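PDB 5NTD: leucyl aminopeptidase from Trypanosoma brucei brucei, which probably removes N-terminal amino acids, leucine among them, from peptides as a hexameric, metal-dependent M17 aminopeptidase, here with manganese and the inhibitor bestatin bound. Local coordinates for residues 15-21 / 227-232; 208-213 / 317-321; 395-399 / 513-517. All coordinates share one frame. Residue numbers count along the deposited sequence, not the author numbering.

Contact 1: residues 15-21 / 227-232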
ATOM      1  N   PHE G  15      -8.647  37.156  16.383  1.00 31.28           N
ATOM      2  CA  PHE G  15      -7.370  36.449  16.136  1.00 29.10           C
ATOM      3  C   PHE G  15      -6.466  37.340  15.325  1.00 28.41           C
ATOM      4  O   PHE G  15      -5.270  37.421  15.576  1.00 27.62           O
ATOM      5  CB  PHE G  15      -7.568  35.080  15.424  1.00 28.47           C
ATOM      6  CG  PHE G  15      -6.267  34.460  14.994  1.00 27.32           C
ATOM      7  CD1 PHE G  15      -5.412  33.919  15.943  1.00 27.09           C
ATOM      8  CD2 PHE G  15      -5.881  34.475  13.669  1.00 26.86           C
ATOM      9  CE1 PHE G  15      -4.197  33.374  15.573  1.00 28.00           C
ATOM     10  CE2 PHE G  15      -4.668  33.924  13.278  1.00 27.90           C
ATOM     11  CZ  PHE G  15      -3.817  33.376  14.246  1.00 27.85           C
ATOM     12  N   VAL G  16      -7.047  37.990  14.324  1.00 28.11           N
ATOM     13  CA  VAL G  16      -6.283  38.970  13.509  1.00 28.87           C
ATOM     14  C   VAL G  16      -5.622  39.987  14.452  1.00 29.20           C
ATOM     15  O   VAL G  16      -4.415  40.247  14.393  1.00 28.79           O
ATOM     16  CB  VAL G  16      -7.169  39.711  12.481  1.00 28.55           C
ATOM     17  CG1 VAL G  16      -6.464  40.945  11.901  1.00 28.27           C
ATOM     18  CG2 VAL G  16      -7.508  38.748  11.352  1.00 28.80           C
ATOM     19  N   GLN G  17      -6.445  40.527  15.319  1.00 29.41           N
ATOM     20  CA  GLN G  17      -5.999  41.563  16.250  1.00 30.63           C
ATOM     21  C   GLN G  17      -4.883  41.041  17.154  1.00 29.16           C
ATOM     22  O   GLN G  17      -3.890  41.732  17.381  1.00 27.11           O
ATOM     23  CB  GLN G  17      -7.171  42.111  17.072  1.00 33.02           C
ATOM     24  CG  GLN G  17      -6.784  43.363  17.877  1.00 37.17           C
ATOM     25  CD  GLN G  17      -7.852  43.818  18.860  1.00 41.03           C
ATOM     26  OE1 GLN G  17      -8.596  43.017  19.435  1.00 46.13           O
ATOM     27  NE2 GLN G  17      -7.953  45.128  19.037  1.00 43.28           N
ATOM     28  N   SER G  18      -5.035  39.805  17.634  1.00 27.46           N
ATOM     29  CA  SER G  18      -4.001  39.179  18.502  1.00 26.69           C
ATOM     30  C   SER G  18      -2.641  39.129  17.781  1.00 27.15           C
ATOM     31  O   SER G  18      -1.595  39.213  18.395  1.00 27.77           O
ATOM     32  CB  SER G  18      -4.400  37.753  18.918  1.00 27.20           C
ATOM     33  OG  SER G  18      -4.183  36.816  17.842  1.00 27.50           O
ATOM     34  N   CYS G  19      -2.678  38.935  16.470  1.00 27.44           N
ATOM     35  CA  CYS G  19      -1.441  38.839  15.685  1.00 27.90           C
ATOM     36  C   CYS G  19      -0.878  40.232  15.387  1.00 28.06           C
ATOM     37  O   CYS G  19       0.342  40.470  15.506  1.00 27.17           O
ATOM     38  CB  CYS G  19      -1.644  38.051  14.381  1.00 28.60           C
ATOM     39  SG  CYS G  19      -2.060  36.310  14.686  1.00 29.98           S
ATOM     40  N   VAL G  20      -1.757  41.137  14.979  1.00 26.88           N
ATOM     41  CA  VAL G  20      -1.319  42.545  14.655  1.00 26.74           C
ATOM     42  C   VAL G  20      -0.698  43.245  15.872  1.00 26.99           C
ATOM     43  O   VAL G  20       0.265  43.979  15.756  1.00 28.16           O
ATOM     44  CB  VAL G  20      -2.480  43.367  14.119  1.00 25.75           C
ATOM     45  CG1 VAL G  20      -2.103  44.831  13.978  1.00 25.27           C
ATOM     46  CG2 VAL G  20      -2.920  42.811  12.767  1.00 26.08           C
ATOM     47  N   GLU G  21      -1.236  42.946  17.040  1.00 28.09           N
ATOM     48  CA  GLU G  21      -0.804  43.582  18.304  0.50 28.64           C
ATOM     49  C   GLU G  21       0.173  42.731  19.107  1.00 29.55           C
ATOM     50  O   GLU G  21       0.502  43.071  20.256  1.00 30.31           O
ATOM     51  CB  GLU G  21      -2.009  43.932  19.172  0.50 28.90           C
ATOM     52  CG  GLU G  21      -2.942  44.909  18.468  0.50 30.01           C
ATOM     53  CD  GLU G  21      -4.159  45.267  19.289  0.50 30.38           C
ATOM     54  OE1 GLU G  21      -4.262  44.813  20.447  0.50 30.32           O
ATOM     55  OE2 GLU G  21      -5.019  45.976  18.748  0.50 31.13           O
ATOM     56  N   GLU G 227      -5.302  40.282   6.169  1.00 32.70           N
ATOM     57  CA  GLU G 227      -5.726  41.336   7.111  1.00 34.86           C
ATOM     58  C   GLU G 227      -4.625  41.656   8.095  1.00 33.97           C
ATOM     59  O   GLU G 227      -4.428  42.808   8.479  1.00 33.76           O
ATOM     60  CB  GLU G 227      -6.975  40.955   7.889  1.00 37.79           C
ATOM     61  CG  GLU G 227      -8.234  41.044   7.056  1.00 43.20           C
ATOM     62  CD  GLU G 227      -9.431  40.454   7.799  1.00 53.52           C
ATOM     63  OE1 GLU G 227      -9.628  40.837   8.981  1.00 62.11           O
ATOM     64  OE2 GLU G 227     -10.165  39.605   7.224  1.00 56.81           O
ATOM     65  N   ILE G 228      -3.921  40.629   8.523  1.00 30.98           N
ATOM     66  CA  ILE G 228      -2.792  40.817   9.446  1.00 29.58           C
ATOM     67  C   ILE G 228      -1.707  41.674   8.796  1.00 29.65           C
ATOM     68  O   ILE G 228      -1.178  42.598   9.411  1.00 28.34           O
ATOM     69  CB  ILE G 228      -2.221  39.480   9.924  1.00 29.85           C
ATOM     70  CG1 ILE G 228      -3.219  38.837  10.896  1.00 30.03           C
ATOM     71  CG2 ILE G 228      -0.863  39.664  10.610  1.00 29.80           C
ATOM     72  CD1 ILE G 228      -3.029  37.345  11.065  1.00 31.11           C
ATOM     73  N   ALA G 229      -1.385  41.354   7.552  1.00 29.56           N
ATOM     74  CA  ALA G 229      -0.410  42.135   6.793  1.00 30.40           C
ATOM     75  C   ALA G 229      -0.863  43.608   6.649  1.00 31.15           C
ATOM     76  O   ALA G 229      -0.085  44.538   6.838  1.00 33.87           O
ATOM     77  CB  ALA G 229      -0.180  41.534   5.428  1.00 29.97           C
ATOM     78  N   GLN G 230      -2.129  43.793   6.324  1.00 30.43           N
ATOM     79  CA  GLN G 230      -2.723  45.143   6.214  1.00 29.50           C
ATOM     80  C   GLN G 230      -2.654  45.914   7.545  1.00 30.50           C
ATOM     81  O   GLN G 230      -2.303  47.083   7.569  1.00 32.38           O
ATOM     82  CB  GLN G 230      -4.167  45.059   5.742  1.00 28.66           C
ATOM     83  CG  GLN G 230      -4.235  44.717   4.270  1.00 29.20           C
ATOM     84  CD  GLN G 230      -5.596  44.243   3.811  1.00 30.89           C
ATOM     85  OE1 GLN G 230      -6.324  43.577   4.540  1.00 33.58           O
ATOM     86  NE2 GLN G 230      -5.948  44.585   2.589  1.00 31.93           N
ATOM     87  N   GLY G 231      -2.942  45.232   8.632  1.00 28.42           N
ATOM     88  CA  GLY G 231      -2.835  45.810   9.972  1.00 28.33           C
ATOM     89  C   GLY G 231      -1.434  46.333  10.268  1.00 29.42           C
ATOM     90  O   GLY G 231      -1.254  47.456  10.774  1.00 29.83           O
ATOM     91  N   TYR G 232      -0.436  45.515   9.967  1.00 29.42           N
ATOM     92  CA  TYR G 232       0.965  45.928  10.161  1.00 28.57           C
ATOM     93  C   TYR G 232       1.322  47.081   9.216  1.00 28.63           C
ATOM     94  O   TYR G 232       2.044  47.999   9.587  1.00 28.68           O
ATOM     95  CB  TYR G 232       1.915  44.762  10.003  1.00 27.63           C
ATOM     96  CG  TYR G 232       2.050  43.984  11.285  1.00 27.50           C
ATOM     97  CD1 TYR G 232       2.826  44.470  12.333  1.00 26.89           C
ATOM     98  CD2 TYR G 232       1.435  42.736  11.442  1.00 26.85           C
ATOM     99  CE1 TYR G 232       2.957  43.742  13.527  1.00 27.87           C
ATOM    100  CE2 TYR G 232       1.558  42.016  12.631  1.00 27.03           C
ATOM    101  CZ  TYR G 232       2.308  42.521  13.678  1.00 26.58           C
ATOM    102  OH  TYR G 232       2.472  41.821  14.844  1.00 26.50           O
TER

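Contact 2: residues 208-213 / 317-321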
ATOM      1  N   LEU G 208       5.993  35.878  16.453  1.00 27.77           N
ATOM      2  CA  LEU G 208       4.858  36.126  15.536  1.00 26.50           C
ATOM      3  C   LEU G 208       4.843  35.041  14.448  1.00 25.82           C
ATOM      4  O   LEU G 208       3.805  34.524  14.098  1.00 26.58           O
ATOM      5  CB  LEU G 208       4.939  37.505  14.895  1.00 25.40           C
ATOM      6  CG  LEU G 208       3.860  37.812  13.875  1.00 24.67           C
ATOM      7  CD1 LEU G 208       2.477  37.688  14.483  1.00 24.86           C
ATOM      8  CD2 LEU G 208       4.043  39.222  13.326  1.00 25.52           C
ATOM      9  N   CYS G 209       6.015  34.758  13.912  1.00 26.41           N
ATOM     10  CA  CYS G 209       6.191  33.725  12.885  1.00 26.90           C
ATOM     11  C   CYS G 209       5.702  32.386  13.429  1.00 27.35           C
ATOM     12  O   CYS G 209       4.887  31.697  12.816  1.00 25.81           O
ATOM     13  CB  CYS G 209       7.631  33.634  12.470  1.00 28.05           C
ATOM     14  SG  CYS G 209       7.944  32.458  11.123  1.00 28.67           S
ATOM     15  N   GLN G 210       6.133  32.092  14.644  1.00 27.59           N
ATOM     16  CA  GLN G 210       5.675  30.893  15.369  1.00 28.28           C
ATOM     17  C   GLN G 210       4.162  30.850  15.501  1.00 28.12           C
ATOM     18  O   GLN G 210       3.508  29.816  15.271  1.00 28.45           O
ATOM     19  CB  GLN G 210       6.315  30.823  16.735  1.00 29.36           C
ATOM     20  CG  GLN G 210       6.157  29.492  17.416  1.00 30.58           C
ATOM     21  CD  GLN G 210       6.478  29.579  18.903  1.00 32.37           C
ATOM     22  OE1 GLN G 210       7.459  29.018  19.369  1.00 33.51           O
ATOM     23  NE2 GLN G 210       5.619  30.257  19.654  1.00 32.14           N
ATOM     24  N   ARG G 211       3.591  31.994  15.827  1.00 27.13           N
ATOM     25  CA  ARG G 211       2.134  32.108  16.056  1.00 26.31           C
ATOM     26  C   ARG G 211       1.379  31.789  14.788  1.00 26.06           C
ATOM     27  O   ARG G 211       0.401  31.037  14.791  1.00 26.20           O
ATOM     28  CB  ARG G 211       1.787  33.512  16.541  1.00 26.87           C
ATOM     29  CG  ARG G 211       0.332  33.669  16.971  1.00 27.29           C
ATOM     30  CD  ARG G 211       0.041  35.052  17.569  1.00 27.53           C
ATOM     31  NE  ARG G 211      -1.357  35.124  17.944  1.00 27.13           N
ATOM     32  CZ  ARG G 211      -1.884  34.521  19.013  1.00 27.38           C
ATOM     33  NH1 ARG G 211      -1.125  33.857  19.878  1.00 25.85           N
ATOM     34  NH2 ARG G 211      -3.209  34.577  19.205  1.00 28.04           N
ATOM     35  N   LEU G 212       1.814  32.397  13.703  1.00 25.24           N
ATOM     36  CA  LEU G 212       1.142  32.253  12.405  1.00 25.75           C
ATOM     37  C   LEU G 212       1.196  30.773  11.932  1.00 27.38           C
ATOM     38  O   LEU G 212       0.228  30.232  11.417  1.00 28.08           O
ATOM     39  CB  LEU G 212       1.749  33.165  11.357  1.00 25.73           C
ATOM     40  CG  LEU G 212       1.605  34.681  11.616  1.00 25.88           C
ATOM     41  CD1 LEU G 212       2.508  35.441  10.700  1.00 25.58           C
ATOM     42  CD2 LEU G 212       0.171  35.150  11.434  1.00 26.00           C
ATOM     43  N   VAL G 213       2.347  30.160  12.137  1.00 27.70           N
ATOM     44  CA  VAL G 213       2.584  28.786  11.694  1.00 28.83           C
ATOM     45  C   VAL G 213       1.795  27.780  12.553  1.00 27.17           C
ATOM     46  O   VAL G 213       1.097  26.918  12.035  1.00 28.60           O
ATOM     47  CB  VAL G 213       4.087  28.473  11.655  1.00 28.58           C
ATOM     48  CG1 VAL G 213       4.326  27.015  11.275  1.00 29.20           C
ATOM     49  CG2 VAL G 213       4.747  29.364  10.631  1.00 27.48           C
ATOM     50  N   ALA G 317       5.254  33.206   6.317  1.00 28.24           N
ATOM     51  CA  ALA G 317       5.426  33.755   7.645  1.00 28.73           C
ATOM     52  C   ALA G 317       6.866  34.214   7.847  1.00 28.77           C
ATOM     53  O   ALA G 317       7.107  35.272   8.430  1.00 30.29           O
ATOM     54  CB  ALA G 317       5.053  32.753   8.726  1.00 28.68           C
ATOM     55  N   ALA G 318       7.803  33.417   7.371  1.00 26.50           N
ATOM     56  CA  ALA G 318       9.208  33.733   7.525  1.00 26.13           C
ATOM     57  C   ALA G 318       9.573  35.070   6.831  1.00 27.14           C
ATOM     58  O   ALA G 318      10.166  35.945   7.431  1.00 26.45           O
ATOM     59  CB  ALA G 318      10.081  32.623   6.985  1.00 26.29           C
ATOM     60  N   VAL G 319       9.211  35.193   5.562  1.00 26.91           N
ATOM     61  CA  VAL G 319       9.501  36.414   4.817  1.00 28.28           C
ATOM     62  C   VAL G 319       8.707  37.605   5.365  1.00 29.09           C
ATOM     63  O   VAL G 319       9.210  38.719   5.440  1.00 29.57           O
ATOM     64  CB  VAL G 319       9.287  36.292   3.303  1.00 28.39           C
ATOM     65  CG1 VAL G 319      10.227  35.239   2.736  1.00 29.15           C
ATOM     66  CG2 VAL G 319       7.850  36.000   2.924  1.00 28.96           C
ATOM     67  N   PHE G 320       7.479  37.356   5.750  1.00 28.76           N
ATOM     68  CA  PHE G 320       6.647  38.409   6.335  1.00 30.79           C
ATOM     69  C   PHE G 320       7.310  38.991   7.569  1.00 30.82           C
ATOM     70  O   PHE G 320       7.431  40.189   7.727  1.00 30.85           O
ATOM     71  CB  PHE G 320       5.262  37.892   6.698  1.00 32.05           C
ATOM     72  CG  PHE G 320       4.380  38.922   7.331  1.00 34.49           C
ATOM     73  CD1 PHE G 320       4.097  40.108   6.672  1.00 36.39           C
ATOM     74  CD2 PHE G 320       3.808  38.710   8.590  1.00 35.83           C
ATOM     75  CE1 PHE G 320       3.256  41.060   7.245  1.00 35.68           C
ATOM     76  CE2 PHE G 320       2.976  39.657   9.170  1.00 35.45           C
ATOM     77  CZ  PHE G 320       2.706  40.843   8.494  1.00 35.08           C
ATOM     78  N   CYS G 321       7.726  38.117   8.474  1.00 30.48           N
ATOM     79  CA  CYS G 321       8.270  38.562   9.760  1.00 28.41           C
ATOM     80  C   CYS G 321       9.681  39.143   9.604  1.00 28.59           C
ATOM     81  O   CYS G 321      10.064  40.055  10.328  1.00 29.95           O
ATOM     82  CB  CYS G 321       8.210  37.465  10.786  1.00 28.43           C
ATOM     83  SG  CYS G 321       6.503  37.013  11.235  1.00 30.04           S
TER

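Contact 3: residues 395-399 / 513-517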
ATOM      1  N   VAL G 395      18.497  40.888  -5.762  1.00 27.59           N
ATOM      2  CA  VAL G 395      18.456  39.567  -5.163  1.00 27.38           C
ATOM      3  C   VAL G 395      17.012  39.189  -4.963  1.00 27.05           C
ATOM      4  O   VAL G 395      16.225  39.973  -4.458  1.00 26.12           O
ATOM      5  CB  VAL G 395      19.151  39.514  -3.790  1.00 28.04           C
ATOM      6  CG1 VAL G 395      19.072  38.116  -3.201  1.00 28.43           C
ATOM      7  CG2 VAL G 395      20.605  39.931  -3.905  1.00 27.52           C
ATOM      8  N   VAL G 396      16.686  37.961  -5.343  1.00 26.69           N
ATOM      9  CA  VAL G 396      15.364  37.376  -5.065  1.00 26.48           C
ATOM     10  C   VAL G 396      15.554  36.214  -4.104  1.00 27.47           C
ATOM     11  O   VAL G 396      16.371  35.330  -4.346  1.00 26.27           O
ATOM     12  CB  VAL G 396      14.666  36.851  -6.303  1.00 26.76           C
ATOM     13  CG1 VAL G 396      13.369  36.135  -5.938  1.00 27.78           C
ATOM     14  CG2 VAL G 396      14.354  37.976  -7.243  1.00 27.98           C
ATOM     15  N   ILE G 397      14.811  36.259  -3.002  1.00 27.31           N
ATOM     16  CA  ILE G 397      14.828  35.182  -2.023  1.00 26.73           C
ATOM     17  C   ILE G 397      13.437  34.627  -1.926  1.00 27.69           C
ATOM     18  O   ILE G 397      12.491  35.347  -1.564  1.00 28.01           O
ATOM     19  CB  ILE G 397      15.250  35.635  -0.622  1.00 27.04           C
ATOM     20  CG1 ILE G 397      16.613  36.308  -0.654  1.00 26.85           C
ATOM     21  CG2 ILE G 397      15.289  34.448   0.345  1.00 26.58           C
ATOM     22  CD1 ILE G 397      16.990  36.955   0.665  1.00 26.77           C
ATOM     23  N   ASP G 398      13.289  33.362  -2.273  1.00 27.18           N
ATOM     24  CA  ASP G 398      11.996  32.709  -2.029  1.00 27.75           C
ATOM     25  C   ASP G 398      12.182  31.702  -0.892  1.00 27.44           C
ATOM     26  O   ASP G 398      13.220  31.057  -0.788  1.00 27.43           O
ATOM     27  CB  ASP G 398      11.396  32.099  -3.294  1.00 28.58           C
ATOM     28  CG  ASP G 398      11.987  30.747  -3.639  1.00 28.60           C
ATOM     29  OD1 ASP G 398      11.672  29.782  -2.920  1.00 28.42           O
ATOM     30  OD2 ASP G 398      12.803  30.700  -4.578  1.00 27.95           O
ATOM     31  N   MET G 399      11.183  31.639  -0.041  1.00 26.39           N
ATOM     32  CA  MET G 399      11.184  30.737   1.100  1.00 26.85           C
ATOM     33  C   MET G 399       9.902  29.933   1.090  1.00 26.24           C
ATOM     34  O   MET G 399       8.827  30.482   0.936  1.00 25.37           O
ATOM     35  CB  MET G 399      11.304  31.476   2.436  1.00 27.58           C
ATOM     36  CG  MET G 399      12.542  32.368   2.519  1.00 28.87           C
ATOM     37  SD  MET G 399      12.739  33.162   4.113  1.00 29.93           S
ATOM     38  CE  MET G 399      13.982  32.152   4.854  1.00 30.45           C
ATOM     39  N   LEU G 513      17.160  34.526  10.292  1.00 26.37           N
ATOM     40  CA  LEU G 513      18.061  34.203   9.157  1.00 27.14           C
ATOM     41  C   LEU G 513      18.126  35.398   8.189  1.00 26.90           C
ATOM     42  O   LEU G 513      19.199  35.862   7.836  1.00 28.14           O
ATOM     43  CB  LEU G 513      17.580  32.969   8.394  1.00 27.12           C
ATOM     44  CG  LEU G 513      18.319  32.575   7.108  1.00 28.04           C
ATOM     45  CD1 LEU G 513      19.768  32.259   7.399  1.00 28.83           C
ATOM     46  CD2 LEU G 513      17.625  31.374   6.501  1.00 27.57           C
ATOM     47  N   LEU G 514      16.960  35.871   7.792  1.00 26.04           N
ATOM     48  CA  LEU G 514      16.868  37.013   6.892  1.00 26.49           C
ATOM     49  C   LEU G 514      17.490  38.294   7.518  1.00 26.78           C
ATOM     50  O   LEU G 514      18.209  39.028   6.859  1.00 27.77           O
ATOM     51  CB  LEU G 514      15.429  37.309   6.516  1.00 26.63           C
ATOM     52  CG  LEU G 514      14.734  36.297   5.618  1.00 27.31           C
ATOM     53  CD1 LEU G 514      13.270  36.655   5.435  1.00 27.40           C
ATOM     54  CD2 LEU G 514      15.428  36.229   4.257  1.00 27.44           C
ATOM     55  N   THR G 515      17.175  38.533   8.778  1.00 26.16           N
ATOM     56  CA  THR G 515      17.669  39.700   9.457  1.00 26.71           C
ATOM     57  C   THR G 515      19.197  39.709   9.408  1.00 28.12           C
ATOM     58  O   THR G 515      19.808  40.711   9.070  1.00 27.06           O
ATOM     59  CB  THR G 515      17.175  39.767  10.897  1.00 26.39           C
ATOM     60  OG1 THR G 515      15.743  39.871  10.882  1.00 25.16           O
ATOM     61  CG2 THR G 515      17.744  41.009  11.606  1.00 26.98           C
ATOM     62  N   GLU G 516      19.786  38.558   9.702  1.00 29.14           N
ATOM     63  CA  GLU G 516      21.232  38.414   9.731  1.00 29.57           C
ATOM     64  C   GLU G 516      21.795  38.544   8.327  1.00 31.49           C
ATOM     65  O   GLU G 516      22.830  39.198   8.107  1.00 33.76           O
ATOM     66  CB  GLU G 516      21.622  37.112  10.382  1.00 30.20           C
ATOM     67  CG  GLU G 516      23.118  36.829  10.400  1.00 32.84           C
ATOM     68  CD  GLU G 516      23.933  37.865  11.185  1.00 34.57           C
ATOM     69  OE1 GLU G 516      23.382  38.507  12.109  1.00 32.80           O
ATOM     70  OE2 GLU G 516      25.130  38.046  10.848  1.00 39.40           O
ATOM     71  N   TYR G 517      21.103  37.960   7.357  1.00 31.19           N
ATOM     72  CA  TYR G 517      21.512  38.083   5.941  1.00 29.51           C
ATOM     73  C   TYR G 517      21.533  39.582   5.509  1.00 29.11           C
ATOM     74  O   TYR G 517      22.511  40.073   4.921  1.00 27.75           O
ATOM     75  CB  TYR G 517      20.609  37.234   5.009  1.00 28.25           C
ATOM     76  CG  TYR G 517      20.863  37.423   3.512  1.00 26.59           C
ATOM     77  CD1 TYR G 517      21.937  36.835   2.893  1.00 26.76           C
ATOM     78  CD2 TYR G 517      20.057  38.251   2.761  1.00 26.58           C
ATOM     79  CE1 TYR G 517      22.206  37.065   1.540  1.00 26.96           C
ATOM     80  CE2 TYR G 517      20.308  38.492   1.414  1.00 26.29           C
ATOM     81  CZ  TYR G 517      21.379  37.910   0.811  1.00 26.48           C
ATOM     82  OH  TYR G 517      21.629  38.143  -0.523  1.00 27.03           O
TER

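Contact 1: residues 15-21 / 227-232
The last turns of helix 6-20 run beside helix 222-236 in roughly the same direction, their short axes 43° apart (signed crossing angle -43°) and 9.1 Å from each other at the closest point. The backbones come nearest at Val16 and Ile228, where the CA atoms lie 5.7 Å apart. Ile228 is the knob of the interface, sitting in a hole among Phe15, Val16, Cys19 and Val20, its CD1 3.7 Å from CB of Cys19 and its CG1 4.0 Å from CG1 of Val16. A long, branched side chain suits this hole. The contact thus fastens the N-terminal helix to a helix of the catalytic domain, and Arg211 of helix 196-214 lies against Phe15 and Cys19 and hydrogen-bonds Ser18. At Gly231 an ideal CB would clash with Val20 CG2, so the missing side chain lets Val20 come close, with CG1 4.1 Å from C of Gly231. Towards the solvent, the aliphatic Val16 CG2 meets OE1 of Glu227 at 3.8 Å. Where helix 6-20 ends, carbonyls lose their helical partners; Tyr232, whose ring reaches across, donates a hydrogen bond from its OH to O of Cys19 at 2.6 Å.

Contact 2: residues 208-213 / 317-321
This is a wholly buried, apolar helix-helix contact between helix 196-214 and helix 314-328 of the catalytic region, its centre about 5 Å from that of the chain. The helices run nearly antiparallel, with 149° between the directions of the short segments and axes 9.2 Å apart at closest approach. Small side chains let the backbones come close at one point: CA of Cys209 lies 5.3 Å from CA of Ala317, and Cys209 SG rests 3.8 Å from Ala317 CB. Cys321 answers from the other helix, its SG 3.8 Å from CB of Cys209 and 3.8 Å from CG of Leu208. In the M17 catalytic domain, helices pack around a central mixed sheet; here two pack on each other, with Pro511 of helix 511-519 touching Cys209, Ala318 and Cys321. Larger side chains fill the flank: Leu212 CD1 approaches Phe320 CD2 at 4.1 Å and Ala317 CB at 4.2 Å, while Leu208 CD2 lies 4.3 Å from Phe320 CE2. Ile228 of helix 222-236 also touches Leu212 and Phe320. At the C-terminal end of 208-213, the beta-branched Val213 sets CG2 3.9 Å from Ala317 CB; its side chain is about 10 Å from the bound bestatin.

Contact 3: residues 395-399 / 513-517
Val395 opens the strand with its CB directed at the helix, and its CG1 lies 3.7 Å from OH of Tyr517. The tyrosine is long enough to span a wide gap: the short axes of strand and helix stay 12.3 Å apart, and they run almost antiparallel, at 166°. Val396 points to the other side, as alternation along a beta strand demands, while its backbone hydrogen-bonds strand 490-495. Ile397 faces the helix again. Its CD1 extends to 3.7 Å from CE2 of Tyr517 and 4.0 Å from CD2 of Leu514, so a single methyl touches residues one helical turn apart. A beta-branched residue is at home in a strand, and isoleucine adds the reach that valine lacks. Asp398 turns away once more, and its carboxylate hydrogen-bonds His491 and His493 of the neighbouring strand. Met399 completes the row: its flexible thioether chain brings SD to 3.8 Å from CD1 of Leu514 and CE to 4.1 Å from CD2 of Leu513. This is the layered alpha/beta packing of the M17 catalytic domain, in which the C-terminal helix 511-519 packs on one face of the central sheet, beside helices 314-328 and 422-435; Met428 of the latter closes over Ile397, Leu513 and Tyr517. Across the interface the close contacts are dispersive, made by aliphatic carbons, a thioether, an aromatic ring and, at Val395, a hydroxyl oxygen against a methyl, so this interface holds by complementary shape and exclusion of water, while polar ties of the helix, such as Leu513 N to Glu437, lie outside it.

In the fold
From the N terminus, contact 1 opens on helix 6-20 and closes on helix 222-236, a loop that takes in the six-stranded sheet built from strands between 26-30 and 183-188. Before it closes, helix 196-214 has already opened contact 2, completed by helix 314-328, so the two loops cross. They also touch: Tyr232 OH packs 3.4 Å from Leu208 CD2. Contact 3 follows in series, opening at strand 395-400 and closing with the C-terminal helix. It meets contact 2 through helix 314-328, where Val319 CG1 is 3.5 Å from Met399 SD. Contacts 1 and 3 do not touch; contact 2 bridges them, linking the N-terminal helix to the central sheet.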